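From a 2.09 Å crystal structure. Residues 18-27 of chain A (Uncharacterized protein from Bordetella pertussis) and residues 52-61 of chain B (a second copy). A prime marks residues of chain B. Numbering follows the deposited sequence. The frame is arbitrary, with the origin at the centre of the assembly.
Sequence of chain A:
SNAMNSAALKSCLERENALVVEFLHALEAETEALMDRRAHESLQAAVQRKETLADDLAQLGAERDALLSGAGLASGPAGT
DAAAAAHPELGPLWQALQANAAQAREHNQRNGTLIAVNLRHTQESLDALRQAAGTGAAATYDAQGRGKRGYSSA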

# COMPACT_ATOMS: atom_id res chain seq x y z
N ALA A 18 23.54 13.88 -16.91
CA ALA A 18 23.55 13.55 -15.50
C ALA A 18 22.17 13.72 -14.87
O ALA A 18 21.73 12.83 -14.17
CB ALA A 18 24.63 14.39 -14.74
N LEU A 19 21.46 14.81 -15.14
CA LEU A 19 20.10 14.97 -14.59
C LEU A 19 19.09 13.94 -15.16
O LEU A 19 18.27 13.37 -14.45
CB LEU A 19 19.61 16.39 -14.84
CG LEU A 19 20.37 17.50 -14.10
CD1 LEU A 19 19.98 18.87 -14.69
CD2 LEU A 19 20.13 17.45 -12.59
N VAL A 20 19.15 13.68 -16.45
CA VAL A 20 18.27 12.68 -17.01
C VAL A 20 18.52 11.35 -16.35
O VAL A 20 17.59 10.66 -16.04
CB VAL A 20 18.42 12.53 -18.52
CG1 VAL A 20 17.58 11.35 -19.02
CG2 VAL A 20 18.00 13.79 -19.18
N VAL A 21 19.78 10.98 -16.14
CA VAL A 21 20.08 9.68 -15.52
C VAL A 21 19.54 9.64 -14.09
O VAL A 21 19.01 8.62 -13.63
CB VAL A 21 21.59 9.36 -15.57
CG1 VAL A 21 21.92 8.22 -14.66
CG2 VAL A 21 22.04 9.03 -17.00
N GLU A 22 19.66 10.77 -13.37
CA GLU A 22 19.17 10.84 -12.02
C GLU A 22 17.64 10.73 -12.04
O GLU A 22 17.03 10.08 -11.18
CB GLU A 22 19.61 12.14 -11.35
CG GLU A 22 21.13 12.21 -10.99
CD GLU A 22 21.58 13.59 -10.48
OE1 GLU A 22 20.75 14.33 -9.89
OE2 GLU A 22 22.77 13.95 -10.65
N PHE A 23 17.03 11.35 -13.04
CA PHE A 23 15.59 11.29 -13.24
C PHE A 23 15.18 9.86 -13.54
O PHE A 23 14.20 9.37 -12.97
CB PHE A 23 15.20 12.24 -14.39
CG PHE A 23 13.72 12.47 -14.54
CD1 PHE A 23 13.09 13.48 -13.83
CD2 PHE A 23 12.96 11.70 -15.40
CE1 PHE A 23 11.73 13.70 -13.98
CE2 PHE A 23 11.60 11.94 -15.57
CZ PHE A 23 10.99 12.94 -14.85
N LEU A 24 15.90 9.17 -14.42
CA LEU A 24 15.64 7.75 -14.60
C LEU A 24 15.67 6.97 -13.28
O LEU A 24 14.79 6.15 -13.07
CB LEU A 24 16.59 7.12 -15.60
CG LEU A 24 16.32 7.47 -17.09
CD1 LEU A 24 17.57 7.05 -17.94
CD2 LEU A 24 15.07 6.76 -17.57
N HIS A 25 16.60 7.25 -12.38
CA HIS A 25 16.64 6.54 -11.11
C HIS A 25 15.47 6.95 -10.20
O HIS A 25 14.93 6.11 -9.50
CB HIS A 25 17.97 6.73 -10.39
CG HIS A 25 19.15 6.28 -11.18
ND1 HIS A 25 20.43 6.72 -10.95
CD2 HIS A 25 19.23 5.41 -12.22
CE1 HIS A 25 21.25 6.15 -11.81
NE2 HIS A 25 20.55 5.35 -12.59
N ALA A 26 15.09 8.23 -10.23
CA ALA A 26 13.87 8.67 -9.57
C ALA A 26 12.64 7.93 -10.14
O ALA A 26 11.78 7.52 -9.38
CB ALA A 26 13.68 10.18 -9.69
N LEU A 27 12.57 7.78 -11.46
CA LEU A 27 11.45 7.03 -12.10
C LEU A 27 11.38 5.58 -11.61
O LEU A 27 10.25 5.08 -11.35
CB LEU A 27 11.54 7.05 -13.64
CG LEU A 27 11.11 8.35 -14.33
CD1 LEU A 27 11.66 8.40 -15.75
CD2 LEU A 27 9.56 8.56 -14.34
N THR B 52 12.22 18.30 -8.93
CA THR B 52 13.42 19.14 -8.82
C THR B 52 14.34 18.89 -9.99
O THR B 52 14.83 19.82 -10.60
CB THR B 52 14.16 18.87 -7.52
OG1 THR B 52 13.24 18.98 -6.43
CG2 THR B 52 15.30 19.89 -7.32
N LEU B 53 14.53 17.62 -10.32
CA LEU B 53 15.35 17.23 -11.47
C LEU B 53 14.77 17.75 -12.78
O LEU B 53 15.52 18.31 -13.58
CB LEU B 53 15.49 15.71 -11.54
CG LEU B 53 16.28 15.08 -10.39
CD1 LEU B 53 16.14 13.53 -10.47
CD2 LEU B 53 17.73 15.54 -10.36
N ALA B 54 13.47 17.56 -13.00
CA ALA B 54 12.78 18.05 -14.21
C ALA B 54 12.98 19.55 -14.36
O ALA B 54 13.30 20.02 -15.44
CB ALA B 54 11.31 17.73 -14.16
N ASP B 55 12.78 20.28 -13.25
CA ASP B 55 13.01 21.74 -13.18
C ASP B 55 14.43 22.16 -13.48
O ASP B 55 14.64 23.11 -14.24
CB ASP B 55 12.68 22.28 -11.78
CG ASP B 55 11.18 22.36 -11.53
OD1 ASP B 55 10.42 22.31 -12.52
OD2 ASP B 55 10.76 22.49 -10.33
N ASP B 56 15.41 21.49 -12.89
CA ASP B 56 16.81 21.76 -13.20
C ASP B 56 17.13 21.42 -14.64
O ASP B 56 17.88 22.15 -15.30
CB ASP B 56 17.75 21.00 -12.28
CG ASP B 56 17.69 21.48 -10.82
OD1 ASP B 56 17.09 22.54 -10.52
OD2 ASP B 56 18.25 20.77 -9.98
N LEU B 57 16.56 20.33 -15.14
CA LEU B 57 16.84 19.94 -16.50
C LEU B 57 16.33 20.99 -17.46
O LEU B 57 17.06 21.44 -18.34
CB LEU B 57 16.20 18.60 -16.82
CG LEU B 57 16.39 18.08 -18.23
CD1 LEU B 57 17.90 17.91 -18.48
CD2 LEU B 57 15.62 16.74 -18.45
N ALA B 58 15.07 21.39 -17.29
CA ALA B 58 14.43 22.35 -18.20
C ALA B 58 15.22 23.65 -18.17
O ALA B 58 15.39 24.30 -19.19
CB ALA B 58 12.98 22.62 -17.81
N GLN B 59 15.72 24.03 -17.01
CA GLN B 59 16.45 25.28 -16.92
C GLN B 59 17.81 25.17 -17.55
O GLN B 59 18.29 26.12 -18.17
CB GLN B 59 16.53 25.75 -15.48
CG GLN B 59 15.20 26.36 -15.03
CD GLN B 59 15.32 27.15 -13.75
OE1 GLN B 59 15.77 26.62 -12.76
NE2 GLN B 59 14.95 28.42 -13.77
N LEU B 60 18.41 23.98 -17.46
CA LEU B 60 19.73 23.76 -18.00
C LEU B 60 19.64 23.83 -19.52
O LEU B 60 20.63 24.02 -20.20
CB LEU B 60 20.29 22.43 -17.50
CG LEU B 60 21.74 22.07 -17.75
CD1 LEU B 60 22.68 23.20 -17.50
CD2 LEU B 60 22.12 20.92 -16.89
N GLY B 61 18.43 23.69 -20.06
CA GLY B 61 18.22 23.87 -21.51
C GLY B 61 18.55 25.29 -21.97
O GLY B 61 18.97 25.52 -23.09

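Antiparallel helices commonly pack by setting a side chain of one into a hollow formed by four residues of the other, and the pairing of Leu19 with Leu53′ is a compact reciprocal example. The two helices run at 160° to each other, their axes approaching to 9.4 Å, and the CA atoms of these two leucines lie 6.1 Å apart. Each leucine is a knob in a hole of the other helix: Leu19 sits among Leu53′, Asp56′, Leu57′ and Leu60′, while Leu53′ sits among Leu19, Glu22, Phe23 and Ala26. Both point toward the opposing helix and adopt the same m, t rotamer, and the two knobs touch each other, CD2 of Leu19 lying 3.8 Å from CD2 of Leu53′. Together they supply about half of the 441 Å² buried between the stretches.

Leucine suits this role because its forked end can touch several parts of a hollow at once. While CD2 of Leu19 meets the opposing knob, CD1 of Leu19 lies 3.7 Å from the backbone N of Leu57′ and 3.7 Å from CD2 of Leu60′. That backbone nitrogen is already hydrogen-bonded within its own helix to Leu53′ O, so a methyl group can rest against it without leaving a donor unsatisfied. The arrangement recurs on the other side, where CD1 of Leu53′ comes within 3.5 Å of the backbone N of Phe23, itself hydrogen-bonded to Leu19 O. Ala26 also points toward the partner helix, and its methyl forms part of the hollow, with CB of Ala26 4.2 Å from CD1 of Leu53′.

Around these knobs, other apolar groups extend the seam. Leu57′, in the t, p rotamer, places CD2 3.9 Å from CG2 of Val20; the valine reaches this contact even though its CA-to-CB bond points away. Phe23 leaves its helix sideways and presents its ring edge to Leu53′; CD1 of Phe23 lies 4.0 Å from CB of Leu53′. CE1 of Phe23 lies 4.1 Å from CB of Ala54′, whose methyl adds a further apolar contact.

Polar residues appear at the margin, where Asp56′ offers its CB and Glu22 brings a carboxylate oxygen against a methyl group. CB of Asp56′ lies 3.9 Å from CD1 of Leu19, and OE1 of Glu22 comes within 3.3 Å of CD2 of Leu53′. Both acids point toward the other helix, yet no hydrogen bond crosses between the stretches. Backbone hydrogen bonding stays within each helix, and the contact itself rests on interlocking side chains.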